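Local coordinates for protein cellulase IBT99 (Metagenomes, PDB 6WBT) that probably hydrolyses 6-phospho-alpha-glucosides as a family 4 glycoside hydrolase, binding NAD, manganese and glucose 6-phosphate, at residues E74-A79 and V128-Y133. Sequence-based numbering, arbitrary orientation.
Sequences EAFTDA and VQLIDY
With CG set anti to the carbonyl carbon in both residues (chi1 -62° in F76, -80° in Y133), the two aromatic rings lean into the seam between the end region of the short helix 72-76 and the long helix 114-136 of the NAD-binding Rossmann-type domain. L130, three residues before Y133, takes another course: its CG lies anti to the backbone N (chi1 170°), and its CB leaves the backbone at an angle to 74-79, but CD1 comes in against the F76 ring. F76 is thus met by two residues of the same helix at different parts of its ring. F76 CD2 and CE2 approach the CB, CG and CD2 atoms of Y133, with F76 CE2 3.6 Å from Y133 CD2 and F76 CD2 3.7 Å from Y133 CB. The planes are tilted by only 17°, yet the centroids stand 5.5 Å apart; the rings are slid past each other and barely overlap, so this is side-by-side apolar packing more than a full stack. No hydrogen bond crosses between 74-79 and 128-133, and direct contact between the two segments is confined to these three side chains.

The same side chains also pack on the parallel part of the sheet: I82 of strand 81-84 touches both F76 and L130, V8 of strand 5-10 also packs on F76, and Y39 meets the F76 ring edge-to-face. The contact thus joins helix 72-76 to helix 114-136 over the neighbouring strands 5-10 and 81-84 of the dinucleotide-binding core, and the L130 side chain lies about 7 Å from the bound NAD. After F76 the chain swings through a type II turn to A79 and on into strand 81-84. At the far end of the phenyl ring, L130 CD1 sits 3.5 Å from F76 CZ and 3.6 Å from F76 CE1.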
loop_
_atom_site.group_PDB
_atom_site.type_symbol
_atom_site.label_atom_id
_atom_site.label_comp_id
_atom_site.label_asym_id
_atom_site.label_seq_id
_atom_site.Cartn_x
_atom_site.Cartn_y
_atom_site.Cartn_z
ATOM N N GLU A 74 -33.185 -31.631 5.045
ATOM C CA GLU A 74 -34.134 -31.475 6.142
ATOM C C GLU A 74 -33.554 -30.624 7.264
ATOM O O GLU A 74 -34.296 -29.909 7.948
ATOM C CB GLU A 74 -34.552 -32.846 6.676
ATOM C CG GLU A 74 -35.588 -32.794 7.790
ATOM C CD GLU A 74 -35.984 -34.171 8.284
ATOM O OE1 GLU A 74 -36.515 -34.270 9.411
ATOM O OE2 GLU A 74 -35.765 -35.155 7.547
ATOM N N ALA A 75 -32.236 -30.674 7.459
ATOM C CA ALA A 75 -31.617 -29.941 8.558
ATOM C C ALA A 75 -31.469 -28.458 8.243
ATOM O O ALA A 75 -31.661 -27.614 9.126
ATOM C CB ALA A 75 -30.254 -30.548 8.891
ATOM N N PHE A 76 -31.133 -28.119 7.001
ATOM C CA PHE A 76 -30.786 -26.750 6.645
ATOM C C PHE A 76 -31.887 -26.014 5.892
ATOM O O PHE A 76 -31.686 -24.856 5.520
ATOM C CB PHE A 76 -29.497 -26.731 5.816
ATOM C CG PHE A 76 -28.300 -27.266 6.549
ATOM C CD1 PHE A 76 -27.797 -26.604 7.655
ATOM C CD2 PHE A 76 -27.674 -28.428 6.127
ATOM C CE1 PHE A 76 -26.697 -27.094 8.332
ATOM C CE2 PHE A 76 -26.573 -28.923 6.799
ATOM C CZ PHE A 76 -26.084 -28.254 7.903
ATOM N N THR A 77 -33.037 -26.642 5.657
ATOM C CA THR A 77 -34.131 -25.950 4.987
ATOM C C THR A 77 -34.718 -24.886 5.905
ATOM O O THR A 77 -35.097 -25.174 7.044
ATOM C CB THR A 77 -35.220 -26.936 4.566
ATOM O OG1 THR A 77 -34.709 -27.811 3.554
ATOM C CG2 THR A 77 -36.430 -26.191 4.021
ATOM N N ASP A 78 -34.786 -23.650 5.402
ATOM C CA ASP A 78 -35.322 -22.514 6.150
ATOM C C ASP A 78 -34.570 -22.293 7.461
ATOM O O ASP A 78 -35.134 -21.803 8.442
ATOM C CB ASP A 78 -36.824 -22.680 6.411
ATOM C CG ASP A 78 -37.512 -21.366 6.722
ATOM O OD1 ASP A 78 -36.909 -20.303 6.463
ATOM O OD2 ASP A 78 -38.651 -21.397 7.233
ATOM N N ALA A 79 -33.291 -22.657 7.487
ATOM C CA ALA A 79 -32.478 -22.459 8.679
ATOM C C ALA A 79 -32.184 -20.977 8.878
ATOM O O ALA A 79 -31.774 -20.283 7.943
ATOM C CB ALA A 79 -31.177 -23.249 8.572
ATOM N N VAL A 128 -16.950 -25.697 3.249
ATOM C CA VAL A 128 -17.504 -25.100 2.036
ATOM C C VAL A 128 -18.831 -25.759 1.681
ATOM O O VAL A 128 -19.774 -25.092 1.238
ATOM C CB VAL A 128 -16.487 -25.197 0.882
ATOM C CG1 VAL A 128 -17.105 -24.718 -0.421
ATOM C CG2 VAL A 128 -15.241 -24.383 1.206
ATOM N N GLN A 129 -18.928 -27.078 1.878
ATOM C CA GLN A 129 -20.190 -27.768 1.641
ATOM C C GLN A 129 -21.272 -27.298 2.603
ATOM O O GLN A 129 -22.449 -27.234 2.229
ATOM C CB GLN A 129 -19.992 -29.280 1.757
ATOM C CG GLN A 129 -21.180 -30.098 1.287
ATOM C CD GLN A 129 -20.897 -31.587 1.290
ATOM O OE1 GLN A 129 -20.382 -32.133 2.266
ATOM N NE2 GLN A 129 -21.231 -32.253 0.190
ATOM N N LEU A 130 -20.895 -26.964 3.840
ATOM C CA LEU A 130 -21.857 -26.390 4.775
ATOM C C LEU A 130 -22.349 -25.032 4.289
ATOM O O LEU A 130 -23.522 -24.684 4.469
ATOM C CB LEU A 130 -21.231 -26.270 6.164
ATOM C CG LEU A 130 -22.004 -25.469 7.217
ATOM C CD1 LEU A 130 -23.355 -26.099 7.494
ATOM C CD2 LEU A 130 -21.194 -25.347 8.499
ATOM N N ILE A 131 -21.462 -24.252 3.667
ATOM C CA ILE A 131 -21.851 -22.948 3.139
ATOM C C ILE A 131 -22.859 -23.115 2.010
ATOM O O ILE A 131 -23.891 -22.433 1.967
ATOM C CB ILE A 131 -20.609 -22.168 2.671
ATOM C CG1 ILE A 131 -19.651 -21.920 3.840
ATOM C CG2 ILE A 131 -21.020 -20.860 2.018
ATOM C CD1 ILE A 131 -20.172 -20.942 4.867
ATOM N N ASP A 132 -22.576 -24.031 1.079
ATOM C CA ASP A 132 -23.459 -24.226 -0.066
ATOM C C ASP A 132 -24.809 -24.799 0.348
ATOM O O ASP A 132 -25.809 -24.582 -0.345
ATOM C CB ASP A 132 -22.784 -25.132 -1.096
ATOM C CG ASP A 132 -21.505 -24.532 -1.648
ATOM O OD1 ASP A 132 -21.466 -23.300 -1.855
ATOM O OD2 ASP A 132 -20.538 -25.288 -1.869
ATOM N N TYR A 133 -24.859 -25.533 1.463
ATOM C CA TYR A 133 -26.141 -25.999 1.983
ATOM C C TYR A 133 -27.030 -24.825 2.366
ATOM O O TYR A 133 -28.223 -24.798 2.037
ATOM C CB TYR A 133 -25.919 -26.914 3.190
ATOM C CG TYR A 133 -25.535 -28.332 2.839
ATOM C CD1 TYR A 133 -25.998 -28.932 1.676
ATOM C CD2 TYR A 133 -24.711 -29.072 3.676
ATOM C CE1 TYR A 133 -25.651 -30.229 1.355
ATOM C CE2 TYR A 133 -24.356 -30.371 3.363
ATOM C CZ TYR A 133 -24.829 -30.944 2.202
ATOM O OH TYR A 133 -24.478 -32.237 1.887
#